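Local coordinates for LPXTG-motif cell wall anchor domain protein (Mobiluncus mulieris, PDB 5U5O) that probably mediates bacterial adhesion as a giant cell-wall-linked surface protein, of which this piece comprises two Ig-like domains stiffened by intramolecular covalent cross-links, at residues K42-A47 and V70-S75; K175-W180 and A192-T197; K199-G204 and L224-T229. One frame throughout, in Å; residues are numbered along the deposited sequence.

Contact 1: residues K42-A47 and V70-S75; sequences KTYAIA and VKVTAS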
ATOM      1  N   LYS A  42      17.234 -37.013  -6.623  1.00 13.19           N
ATOM      2  CA  LYS A  42      18.184 -35.978  -7.006  1.00 13.00           C
ATOM      3  C   LYS A  42      18.064 -34.772  -6.076  1.00 12.73           C
ATOM      4  O   LYS A  42      16.981 -34.477  -5.569  1.00 13.96           O
ATOM      5  CB  LYS A  42      17.990 -35.562  -8.473  1.00 13.16           C
ATOM      6  CG  LYS A  42      18.327 -36.693  -9.465  1.00 14.94           C
ATOM      7  CD  LYS A  42      18.708 -36.237 -10.870  1.00 14.91           C
ATOM      8  CE  LYS A  42      20.167 -35.785 -10.979  1.00 14.92           C
ATOM      9  NZ  LYS A  42      20.527 -35.296 -12.338  1.00 15.32           N
ATOM     10  N   THR A  43      19.171 -34.049  -5.969  1.00 13.07           N
ATOM     11  CA  THR A  43      19.269 -32.857  -5.147  1.00 13.72           C
ATOM     12  C   THR A  43      19.396 -31.631  -6.031  1.00 14.26           C
ATOM     13  O   THR A  43      20.399 -31.433  -6.684  1.00 18.50           O
ATOM     14  CB  THR A  43      20.451 -32.917  -4.162  1.00 15.84           C
ATOM     15  OG1 THR A  43      20.276 -34.057  -3.324  1.00 17.50           O
ATOM     16  CG2 THR A  43      20.509 -31.634  -3.302  1.00 16.68           C
ATOM     17  N   TYR A  44      18.368 -30.798  -5.996  1.00 13.94           N
ATOM     18  CA  TYR A  44      18.287 -29.564  -6.757  1.00 13.99           C
ATOM     19  C   TYR A  44      18.564 -28.389  -5.826  1.00 14.02           C
ATOM     20  O   TYR A  44      18.434 -28.504  -4.583  1.00 16.31           O
ATOM     21  CB  TYR A  44      16.873 -29.384  -7.302  1.00 13.73           C
ATOM     22  CG  TYR A  44      16.468 -30.472  -8.263  1.00 12.46           C
ATOM     23  CD1 TYR A  44      16.003 -31.694  -7.811  1.00 12.73           C
ATOM     24  CD2 TYR A  44      16.488 -30.259  -9.639  1.00 12.51           C
ATOM     25  CE1 TYR A  44      15.637 -32.707  -8.697  1.00 13.53           C
ATOM     26  CE2 TYR A  44      16.099 -31.258 -10.525  1.00 12.55           C
ATOM     27  CZ  TYR A  44      15.669 -32.474 -10.049  1.00 13.24           C
ATOM     28  OH  TYR A  44      15.305 -33.515 -10.888  1.00 15.60           O
ATOM     29  N   ALA A  45      18.961 -27.265  -6.406  1.00 14.65           N
ATOM     30  CA  ALA A  45      18.969 -25.992  -5.676  1.00 14.90           C
ATOM     31  C   ALA A  45      17.820 -25.158  -6.202  1.00 14.01           C
ATOM     32  O   ALA A  45      17.537 -25.113  -7.402  1.00 15.96           O
ATOM     33  CB  ALA A  45      20.284 -25.245  -5.848  1.00 15.54           C
ATOM     34  N   ILE A  46      17.157 -24.473  -5.275  1.00 13.63           N
ATOM     35  CA  ILE A  46      16.111 -23.515  -5.590  1.00 13.88           C
ATOM     36  C   ILE A  46      16.454 -22.140  -5.051  1.00 15.02           C
ATOM     37  O   ILE A  46      17.054 -22.027  -3.955  1.00 16.47           O
ATOM     38  CB  ILE A  46      14.706 -23.983  -5.130  1.00 13.23           C
ATOM     39  CG1 ILE A  46      14.683 -24.378  -3.650  1.00 13.61           C
ATOM     40  CG2 ILE A  46      14.241 -25.118  -6.055  1.00 12.46           C
ATOM     41  CD1 ILE A  46      13.279 -24.610  -3.142  1.00 13.98           C
ATOM     42  N   ALA A  47      16.061 -21.101  -5.766  1.00 16.07           N
ATOM     43  CA  ALA A  47      16.240 -19.713  -5.285  1.00 14.98           C
ATOM     44  C   ALA A  47      15.000 -18.946  -5.575  1.00 14.02           C
ATOM     45  O   ALA A  47      14.371 -19.107  -6.645  1.00 17.27           O
ATOM     46  CB  ALA A  47      17.414 -19.062  -5.984  1.00 15.04           C
ATOM     47  N   VAL A  70      17.228 -29.011  -2.158  0.50 14.02           N
ATOM     48  CA  VAL A  70      16.075 -29.887  -1.940  0.50 13.86           C
ATOM     49  C   VAL A  70      16.358 -31.252  -2.554  0.50 13.02           C
ATOM     50  O   VAL A  70      16.634 -31.342  -3.750  0.50 15.38           O
ATOM     51  CB  VAL A  70      14.814 -29.343  -2.632  0.50 15.11           C
ATOM     52  CG1 VAL A  70      13.664 -30.333  -2.502  0.50 16.78           C
ATOM     53  CG2 VAL A  70      14.417 -27.986  -2.073  0.50 13.91           C
ATOM     54  N   LYS A  71      16.286 -32.305  -1.754  1.00 12.34           N
ATOM     55  CA  LYS A  71      16.394 -33.669  -2.250  1.00 12.39           C
ATOM     56  C   LYS A  71      14.981 -34.166  -2.430  1.00 12.21           C
ATOM     57  O   LYS A  71      14.224 -34.337  -1.491  1.00 13.27           O
ATOM     58  CB  LYS A  71      17.191 -34.561  -1.311  1.00 12.53           C
ATOM     59  CG  LYS A  71      17.483 -35.911  -1.967  1.00 13.85           C
ATOM     60  CD  LYS A  71      18.429 -36.759  -1.139  1.00 15.16           C
ATOM     61  CE  LYS A  71      18.772 -38.037  -1.879  1.00 18.05           C
ATOM     62  NZ  LYS A  71      19.752 -38.836  -1.110  1.00 20.96           N
ATOM     63  N   VAL A  72      14.605 -34.388  -3.692  1.00 12.66           N
ATOM     64  CA  VAL A  72      13.220 -34.678  -3.988  1.00 12.35           C
ATOM     65  C   VAL A  72      12.860 -36.081  -3.541  1.00 12.26           C
ATOM     66  O   VAL A  72      13.630 -37.035  -3.781  1.00 14.58           O
ATOM     67  CB  VAL A  72      12.968 -34.494  -5.493  1.00 12.23           C
ATOM     68  CG1 VAL A  72      11.562 -34.940  -5.880  1.00 12.55           C
ATOM     69  CG2 VAL A  72      13.189 -33.029  -5.839  1.00 12.08           C
ATOM     70  N   THR A  73      11.707 -36.222  -2.892  1.00 12.28           N
ATOM     71  CA  THR A  73      11.233 -37.512  -2.408  0.50 12.22           C
ATOM     72  C   THR A  73       9.711 -37.628  -2.559  1.00 12.74           C
ATOM     73  O   THR A  73       9.009 -36.623  -2.657  1.00 14.41           O
ATOM     74  CB  THR A  73      11.683 -37.737  -0.950  0.50 14.47           C
ATOM     75  OG1 THR A  73      11.436 -39.098  -0.587  0.50 17.88           O
ATOM     76  CG2 THR A  73      10.956 -36.794   0.000  0.50 14.38           C
ATOM     77  N   ALA A  74       9.223 -38.864  -2.616  1.00 14.34           N
ATOM     78  CA  ALA A  74       7.800 -39.142  -2.823  1.00 16.64           C
ATOM     79  C   ALA A  74       6.872 -38.457  -1.835  1.00 15.81           C
ATOM     80  O   ALA A  74       5.793 -38.032  -2.204  1.00 16.97           O
ATOM     81  CB  ALA A  74       7.548 -40.647  -2.820  1.00 17.94           C
ATOM     82  N   SER A  75       7.302 -38.309  -0.583  1.00 15.63           N
ATOM     83  CA  SER A  75       6.454 -37.665   0.426  1.00 15.66           C
ATOM     84  C   SER A  75       6.156 -36.194   0.112  1.00 14.94           C
ATOM     85  O   SER A  75       5.227 -35.635   0.672  1.00 16.66           O
ATOM     86  CB  SER A  75       7.086 -37.760   1.812  1.00 16.99           C
ATOM     87  OG  SER A  75       8.238 -36.965   1.837  1.00 18.90           O
TER
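Tyr44 turns its ring back beside its own backbone N (chi1 -63°), while Val72 sets CG1 anti to its N (chi1 174°), leaving CG2 to reach the tyrosine. The two side chains cross obliquely, with Tyr44 CD1 3.7 Å from Val72 CG2. Further along, Ile46 holds CG1 in the crowded position between N and carbonyl carbon (chi1 53°), which carries CD1 to within 3.7 Å of Val70 CG2. The backbone ladder fixes this register. At the hydrogen-bonded pair, Val70 N donates to Tyr44 O at 2.8 Å in the carbonyl plane, and Tyr44 N returns a bond of 2.9 Å to Val70 O, with the donor above the plane of the Val70 carbonyl. Beyond the last strand residue, Val72 N still reaches Lys42 O at 3.0 Å, nearly along the C=O axis. On the other face, Thr43 and Lys71 form the adjoining non-hydrogen-bonded pair: Thr43 OG1 lies 3.6 Å from Lys71 CG, at the base of an extended lysine chain that leads away. Tyr44 OH is held by Glu39 N, and strand 94-104 covers Ile46, Val70 and Val72 through Thr97, Met99 and Tyr95. The whole is the open end of the antiparallel beta hairpin 43-52/64-71, apolar inward and polar outward, as is characteristic of a sandwich-type Ig-like domain, here the T-Q ester bond containing domain.

Contact 2: residues K175-W180 and A192-T197; sequences KTVTGW and ASYKFT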
ATOM      1  N   LYS A 175     -18.975  23.218   9.688  1.00 12.43           N
ATOM      2  CA  LYS A 175     -19.050  24.689   9.748  1.00 11.31           C
ATOM      3  C   LYS A 175     -19.933  25.139  10.896  1.00 12.40           C
ATOM      4  O   LYS A 175     -21.051  24.664  11.037  1.00 14.21           O
ATOM      5  CB  LYS A 175     -19.637  25.288   8.463  1.00 11.53           C
ATOM      6  CG  LYS A 175     -19.548  26.817   8.380  1.00 12.44           C
ATOM      7  CD  LYS A 175     -18.100  27.267   8.399  1.00 13.62           C
ATOM      8  CE  LYS A 175     -17.798  28.659   7.908  1.00 14.25           C
ATOM      9  NZ  LYS A 175     -18.232  29.718   8.852  1.00 14.87           N
ATOM     10  N   THR A 176     -19.431  26.070  11.722  1.00 11.68           N
ATOM     11  CA  THR A 176     -20.250  26.754  12.755  1.00 11.95           C
ATOM     12  C   THR A 176     -20.162  28.242  12.500  1.00 12.01           C
ATOM     13  O   THR A 176     -19.309  28.733  11.761  1.00 12.25           O
ATOM     14  CB  THR A 176     -19.785  26.417  14.184  1.00 12.51           C
ATOM     15  OG1 THR A 176     -18.419  26.778  14.315  1.00 13.52           O
ATOM     16  CG2 THR A 176     -19.925  24.920  14.435  1.00 12.30           C
ATOM     17  N   VAL A 177     -21.027  28.989  13.210  1.00 12.22           N
ATOM     18  CA  VAL A 177     -21.154  30.444  13.028  1.00 11.05           C
ATOM     19  C   VAL A 177     -21.444  31.101  14.386  1.00 10.86           C
ATOM     20  O   VAL A 177     -22.271  30.594  15.113  1.00 13.06           O
ATOM     21  CB  VAL A 177     -22.317  30.803  12.057  1.00 11.40           C
ATOM     22  CG1 VAL A 177     -22.575  32.305  11.981  1.00 12.97           C
ATOM     23  CG2 VAL A 177     -22.052  30.258  10.661  1.00 11.08           C
ATOM     24  N   THR A 178     -20.795  32.228  14.622  1.00 11.30           N
ATOM     25  CA  THR A 178     -21.154  33.091  15.755  1.00 12.21           C
ATOM     26  C   THR A 178     -21.171  34.517  15.261  1.00 13.19           C
ATOM     27  O   THR A 178     -20.526  34.866  14.283  1.00 13.64           O
ATOM     28  CB  THR A 178     -20.158  32.949  16.933  1.00 13.74           C
ATOM     29  OG1 THR A 178     -18.849  33.341  16.516  1.00 15.23           O
ATOM     30  CG2 THR A 178     -20.138  31.542  17.459  1.00 14.32           C
ATOM     31  N   GLY A 179     -21.894  35.379  15.997  1.00 13.46           N
ATOM     32  CA  GLY A 179     -21.856  36.803  15.718  1.00 12.23           C
ATOM     33  C   GLY A 179     -22.730  37.334  14.596  1.00 12.95           C
ATOM     34  O   GLY A 179     -22.584  38.491  14.218  1.00 15.01           O
ATOM     35  N   TRP A 180     -23.629  36.511  14.065  1.00 13.24           N
ATOM     36  CA  TRP A 180     -24.539  36.933  12.984  1.00 13.49           C
ATOM     37  C   TRP A 180     -25.355  38.155  13.405  1.00 14.17           C
ATOM     38  O   TRP A 180     -25.789  38.238  14.571  1.00 15.84           O
ATOM     39  CB  TRP A 180     -25.499  35.799  12.613  1.00 14.57           C
ATOM     40  CG  TRP A 180     -26.223  36.026  11.339  1.00 13.70           C
ATOM     41  CD1 TRP A 180     -27.446  36.578  11.168  1.00 15.51           C
ATOM     42  CD2 TRP A 180     -25.771  35.648  10.035  1.00 13.60           C
ATOM     43  NE1 TRP A 180     -27.779  36.619   9.844  1.00 16.52           N
ATOM     44  CE2 TRP A 180     -26.766  36.043   9.126  1.00 14.96           C
ATOM     45  CE3 TRP A 180     -24.604  35.039   9.538  1.00 13.79           C
ATOM     46  CZ2 TRP A 180     -26.642  35.830   7.745  1.00 15.08           C
ATOM     47  CZ3 TRP A 180     -24.478  34.830   8.172  1.00 13.77           C
ATOM     48  CH2 TRP A 180     -25.490  35.220   7.293  1.00 15.27           C
ATOM     49  N   ALA A 192     -27.186  30.788   4.408  1.00 14.51           N
ATOM     50  CA  ALA A 192     -25.822  31.158   4.106  1.00 13.84           C
ATOM     51  C   ALA A 192     -25.052  29.893   3.719  1.00 14.49           C
ATOM     52  O   ALA A 192     -25.225  28.833   4.327  1.00 16.14           O
ATOM     53  CB  ALA A 192     -25.166  31.831   5.301  1.00 12.79           C
ATOM     54  N   SER A 193     -24.225  30.027   2.686  1.00 14.98           N
ATOM     55  CA  SER A 193     -23.490  28.919   2.114  1.00 15.25           C
ATOM     56  C   SER A 193     -22.009  29.237   2.070  1.00 14.28           C
ATOM     57  O   SER A 193     -21.615  30.236   1.484  1.00 15.63           O
ATOM     58  CB  SER A 193     -24.009  28.688   0.706  1.00 17.67           C
ATOM     59  OG  SER A 193     -23.262  27.723   0.007  1.00 22.71           O
ATOM     60  N   TYR A 194     -21.207  28.421   2.744  1.00 12.71           N
ATOM     61  CA  TYR A 194     -19.801  28.701   2.958  1.00 11.89           C
ATOM     62  C   TYR A 194     -18.962  27.755   2.103  1.00 11.74           C
ATOM     63  O   TYR A 194     -19.074  26.535   2.221  1.00 13.64           O
ATOM     64  CB  TYR A 194     -19.479  28.562   4.454  1.00 11.92           C
ATOM     65  CG  TYR A 194     -20.352  29.466   5.356  1.00 12.57           C
ATOM     66  CD1 TYR A 194     -20.065  30.822   5.478  1.00 12.83           C
ATOM     67  CD2 TYR A 194     -21.512  28.980   5.942  1.00 12.48           C
ATOM     68  CE1 TYR A 194     -20.852  31.651   6.274  1.00 13.14           C
ATOM     69  CE2 TYR A 194     -22.298  29.813   6.779  1.00 12.46           C
ATOM     70  CZ  TYR A 194     -21.973  31.149   6.868  1.00 12.93           C
ATOM     71  OH  TYR A 194     -22.714  32.040   7.664  1.00 14.35           O
ATOM     72  N   LYS A 195     -18.129  28.351   1.266  1.00 11.41           N
ATOM     73  CA  LYS A 195     -17.393  27.590   0.257  1.00 11.90           C
ATOM     74  C   LYS A 195     -16.020  27.204   0.755  1.00 12.16           C
ATOM     75  O   LYS A 195     -15.272  28.056   1.245  1.00 13.32           O
ATOM     76  CB  LYS A 195     -17.243  28.400  -1.012  1.00 13.26           C
ATOM     77  CG  LYS A 195     -16.511  27.661  -2.111  1.00 16.90           C
ATOM     78  CD  LYS A 195     -16.276  28.562  -3.304  1.00 18.94           C
ATOM     79  CE  LYS A 195     -15.313  27.945  -4.307  1.00 20.54           C
ATOM     80  NZ  LYS A 195     -15.226  28.781  -5.536  1.00 24.49           N
ATOM     81  N   PHE A 196     -15.679  25.926   0.580  1.00 12.04           N
ATOM     82  CA  PHE A 196     -14.414  25.383   1.002  1.00 11.12           C
ATOM     83  C   PHE A 196     -13.741  24.617  -0.125  1.00 11.36           C
ATOM     84  O   PHE A 196     -14.399  24.038  -1.008  1.00 13.98           O
ATOM     85  CB  PHE A 196     -14.583  24.428   2.173  1.00 11.41           C
ATOM     86  CG  PHE A 196     -14.897  25.136   3.455  1.00 11.38           C
ATOM     87  CD1 PHE A 196     -13.880  25.583   4.281  1.00 12.04           C
ATOM     88  CD2 PHE A 196     -16.210  25.372   3.819  1.00 11.65           C
ATOM     89  CE1 PHE A 196     -14.170  26.250   5.467  1.00 12.27           C
ATOM     90  CE2 PHE A 196     -16.509  26.055   4.996  1.00 12.25           C
ATOM     91  CZ  PHE A 196     -15.478  26.467   5.822  1.00 12.28           C
ATOM     92  N   THR A 197     -12.418  24.605  -0.063  1.00 11.29           N
ATOM     93  CA  THR A 197     -11.579  23.755  -0.900  1.00 10.95           C
ATOM     94  C   THR A 197     -10.619  23.013  -0.011  1.00 11.83           C
ATOM     95  O   THR A 197      -9.911  23.634   0.802  1.00 13.16           O
ATOM     96  CB  THR A 197     -10.816  24.593  -1.937  1.00 12.45           C
ATOM     97  OG1 THR A 197     -11.754  25.385  -2.659  1.00 16.10           O
ATOM     98  CG2 THR A 197     -10.063  23.727  -2.908  1.00 14.57           C
TER
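The Lys175 side chain lies across the face of the Tyr194 ring and against the edge of the Phe196 ring, meeting each at about a right angle. Its chain bends at chi2 and chi4, so that CE comes 3.7 Å from Tyr194 CG and NZ ends 4.1 Å from the centroid of the Tyr194 ring, 13° off the ring normal. The position is that of a cation-pi pair, but NZ is covalently joined to Asn288 CG; as an amide nitrogen it should carry little of an ammonium's charge, and the ring is better seen as a lid over the bond. NZ also donates to Thr176 O at 3.3 Å, from above the carbonyl plane, which helps fix its rotation. Phe196 presents its edge instead, with CZ 3.8 Å from Lys175 CD in the plane of the ring. The far end of the tyrosine borders two further side chains: Tyr194 OH lies 3.5 Å from Val177 CG2 and 3.3 Å from Trp180 CZ3. The indole, with CG anti to its own N (chi1 -166°), crosses the tyrosine obliquely and sets CH2 3.9 Å from Ala192 CB. The two strand segments belong to different sheets, their axes passing 9.5 Å apart at 129°, so side chains alone bridge them. Glu232, on strand 226-232, touches both Lys175 and Tyr194, an acidic neighbour of the kind that accompanies Lys-Asn cross-links. Aromatic rings packed round a buried lysine whose nitrogen is bonded to an asparagine on strand 281-291 are characteristic of an intramolecular isopeptide bond in the core of an Ig-like adhesin domain.

Contact 3: residues K199-G204 and L224-T229; sequences KCVQKG and LGDTCT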
ATOM      1  N   LYS A 199      -7.519  20.245   0.008  1.00 11.19           N
ATOM      2  CA  LYS A 199      -6.503  19.670  -0.869  1.00 11.57           C
ATOM      3  C   LYS A 199      -5.603  18.809  -0.037  1.00 10.73           C
ATOM      4  O   LYS A 199      -5.215  19.198   1.083  1.00 12.59           O
ATOM      5  CB  LYS A 199      -5.689  20.787  -1.479  1.00 11.91           C
ATOM      6  CG  LYS A 199      -6.483  21.714  -2.364  1.00 13.56           C
ATOM      7  CD  LYS A 199      -5.566  22.740  -3.016  1.00 16.50           C
ATOM      8  CE  LYS A 199      -6.326  23.619  -3.984  1.00 21.62           C
ATOM      9  NZ  LYS A 199      -5.464  24.647  -4.624  1.00 26.68           N
ATOM     10  N   CYS A 200      -5.233  17.640  -0.566  0.80 11.46           N
ATOM     11  CA  CYS A 200      -4.323  16.777   0.139  0.80 11.66           C
ATOM     12  C   CYS A 200      -3.151  16.517  -0.792  0.80 12.15           C
ATOM     13  O   CYS A 200      -3.332  16.058  -1.946  0.80 12.22           O
ATOM     14  CB  CYS A 200      -4.999  15.507   0.546  0.80 12.05           C
ATOM     15  SG  CYS A 200      -6.464  15.697   1.625  0.80 17.43           S
ATOM     16  N   VAL A 201      -1.945  16.825  -0.331  0.80 13.31           N
ATOM     17  CA  VAL A 201      -0.804  16.931  -1.247  0.80 15.26           C
ATOM     18  C   VAL A 201      -0.356  15.569  -1.792  0.80 15.10           C
ATOM     19  O   VAL A 201      -0.232  15.415  -3.011  0.80 17.46           O
ATOM     20  CB  VAL A 201       0.374  17.777  -0.695  0.80 18.11           C
ATOM     21  CG1 VAL A 201       1.078  17.094   0.456  0.80 19.07           C
ATOM     22  CG2 VAL A 201       1.385  18.099  -1.801  0.80 18.40           C
ATOM     23  N   GLN A 202      -0.183  14.558  -0.943  1.00 15.15           N
ATOM     24  CA  GLN A 202       0.220  13.197  -1.397  1.00 16.34           C
ATOM     25  C   GLN A 202      -0.933  12.501  -2.103  1.00 14.87           C
ATOM     26  O   GLN A 202      -0.704  11.813  -3.116  1.00 16.74           O
ATOM     27  CB  GLN A 202       0.724  12.350  -0.217  1.00 17.79           C
ATOM     28  CG  GLN A 202       1.915  12.961   0.523  1.00 21.84           C
ATOM     29  CD  GLN A 202       3.161  13.031  -0.336  1.00 21.65           C
ATOM     30  OE1 GLN A 202       3.300  12.262  -1.280  1.00 28.98           O
ATOM     31  NE2 GLN A 202       4.060  13.943  -0.015  1.00 20.41           N
ATOM     32  N   LYS A 203      -2.164  12.660  -1.648  1.00 13.57           N
ATOM     33  CA  LYS A 203      -3.325  12.140  -2.383  1.00 14.44           C
ATOM     34  C   LYS A 203      -3.422  12.763  -3.775  1.00 14.77           C
ATOM     35  O   LYS A 203      -3.848  12.106  -4.733  1.00 16.78           O
ATOM     36  CB  LYS A 203      -4.643  12.389  -1.624  1.00 14.35           C
ATOM     37  CG  LYS A 203      -5.766  11.482  -2.126  1.00 15.18           C
ATOM     38  CD  LYS A 203      -7.121  11.735  -1.484  1.00 15.68           C
ATOM     39  CE  LYS A 203      -8.186  10.894  -2.179  1.00 17.34           C
ATOM     40  NZ  LYS A 203      -9.541  11.047  -1.608  1.00 18.10           N
ATOM     41  N   GLY A 204      -2.988  14.009  -3.908  1.00 13.62           N
ATOM     42  CA  GLY A 204      -3.130  14.756  -5.130  1.00 13.47           C
ATOM     43  C   GLY A 204      -4.546  15.182  -5.410  1.00 13.73           C
ATOM     44  O   GLY A 204      -4.927  15.289  -6.568  1.00 16.94           O
ATOM     45  N   LEU A 224      -2.036   8.010   4.888  1.00 16.92           N
ATOM     46  CA  LEU A 224      -1.579   8.233   6.244  1.00 16.72           C
ATOM     47  C   LEU A 224      -0.286   9.044   6.241  1.00 16.28           C
ATOM     48  O   LEU A 224       0.690   8.715   5.571  1.00 19.37           O
ATOM     49  CB  LEU A 224      -1.412   6.900   6.943  1.00 17.72           C
ATOM     50  CG  LEU A 224      -2.732   6.151   7.173  1.00 18.80           C
ATOM     51  CD1 LEU A 224      -2.438   4.759   7.713  1.00 21.01           C
ATOM     52  CD2 LEU A 224      -3.674   6.907   8.107  1.00 19.98           C
ATOM     53  N   GLY A 225      -0.321  10.152   6.978  1.00 17.49           N
ATOM     54  CA  GLY A 225       0.757  11.124   6.986  1.00 15.81           C
ATOM     55  C   GLY A 225       0.646  12.262   6.006  1.00 16.84           C
ATOM     56  O   GLY A 225       1.573  13.064   5.894  1.00 19.12           O
ATOM     57  N   ASP A 226      -0.471  12.342   5.277  1.00 16.18           N
ATOM     58  CA  ASP A 226      -0.634  13.391   4.298  1.00 16.16           C
ATOM     59  C   ASP A 226      -0.819  14.742   4.993  1.00 13.99           C
ATOM     60  O   ASP A 226      -1.208  14.845   6.189  1.00 17.61           O
ATOM     61  CB  ASP A 226      -1.833  13.109   3.378  1.00 15.94           C
ATOM     62  CG  ASP A 226      -1.659  13.676   1.992  1.00 14.90           C
ATOM     63  OD1 ASP A 226      -0.716  14.484   1.752  1.00 16.11           O
ATOM     64  OD2 ASP A 226      -2.466  13.291   1.104  1.00 16.10           O
ATOM     65  N   THR A 227      -0.444  15.777   4.258  1.00 13.75           N
ATOM     66  CA  THR A 227      -0.714  17.157   4.644  1.00 12.57           C
ATOM     67  C   THR A 227      -1.932  17.615   3.863  1.00 12.24           C
ATOM     68  O   THR A 227      -1.956  17.522   2.625  1.00 13.96           O
ATOM     69  CB  THR A 227       0.482  18.056   4.301  1.00 13.56           C
ATOM     70  OG1 THR A 227       1.608  17.649   5.079  1.00 17.51           O
ATOM     71  CG2 THR A 227       0.206  19.535   4.585  1.00 14.98           C
ATOM     72  N   CYS A 228      -2.960  18.108   4.584  0.80 12.35           N
ATOM     73  CA  CYS A 228      -4.181  18.547   3.961  0.80 12.03           C
ATOM     74  C   CYS A 228      -4.380  20.058   4.262  0.80 10.95           C
ATOM     75  O   CYS A 228      -4.171  20.497   5.435  0.80 13.45           O
ATOM     76  CB  CYS A 228      -5.279  17.755   4.577  0.80 14.96           C
ATOM     77  SG  CYS A 228      -6.947  18.379   4.446  0.80 15.09           S
ATOM     78  N   THR A 229      -4.783  20.832   3.282  1.00 11.50           N
ATOM     79  CA  THR A 229      -5.118  22.235   3.461  1.00 11.43           C
ATOM     80  C   THR A 229      -6.612  22.407   3.307  1.00 11.02           C
ATOM     81  O   THR A 229      -7.279  21.729   2.509  1.00 12.28           O
ATOM     82  CB  THR A 229      -4.337  23.162   2.512  1.00 12.31           C
ATOM     83  OG1 THR A 229      -4.639  22.855   1.144  1.00 13.05           O
ATOM     84  CG2 THR A 229      -2.834  23.025   2.732  1.00 13.15           C
TER
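The carboxylate of Asp226 grips the turn that follows strand 193-200. Its OD1 accepts Gln202 N at 2.7 Å on the syn lone pair, and OD2 takes Lys203 N at 2.8 Å from above the carboxylate plane. A weak bond from its own neighbour, Thr227 N, also reaches OD1; three N-H groups round a buried acid would be expected to favour its charged form. Behind this first shell runs the strand ladder. Val201 N meets Thr227 O at 3.0 Å, nearly along the C=O axis, and Lys199 and Thr229 exchange two backbone bonds as a hydrogen-bonded pair. Between that pair and the Val201-Thr227 bond, Cys200 and Cys228 form a non-hydrogen-bonded pair, CA to CA 4.2 Å. Each cysteine has two conformers; in the one described here Cys200 SG and Cys228 SG stand 3.9 Å apart, too far for a bond, consistent with a partly opened disulfide, the bond itself being known for this protein. Further out, a G1 beta bulge, formed by Gly225 and Asp226 opposite Ile269, lies at the start of the strand that carries the acid. A cysteine pair facing across adjacent antiparallel strands is the arrangement of a cross-strand disulfide, here where strands 193-200 and 226-232 pair, in the DUF5979 domain.

Contacts 2 and 3 share strand 193-200 and lie within one domain, their centres about 23 Å apart, whereas contact 1 sits in the other domain, its centre about 71 Å from that of contact 2. Contact 2 is the buried one: it joins two facing sheets purely through side chains, round a covalent lysine link. Contacts 1 and 3 are only partly buried and join neighbouring strands of one sheet, so backbone ladders dominate both. They differ at the end of the ladder: 42-47/70-75 runs out through one further backbone bond and an apolar contact, while 199-204/224-229 adds a carboxylate grip and a cysteine pair that can close as a disulfide.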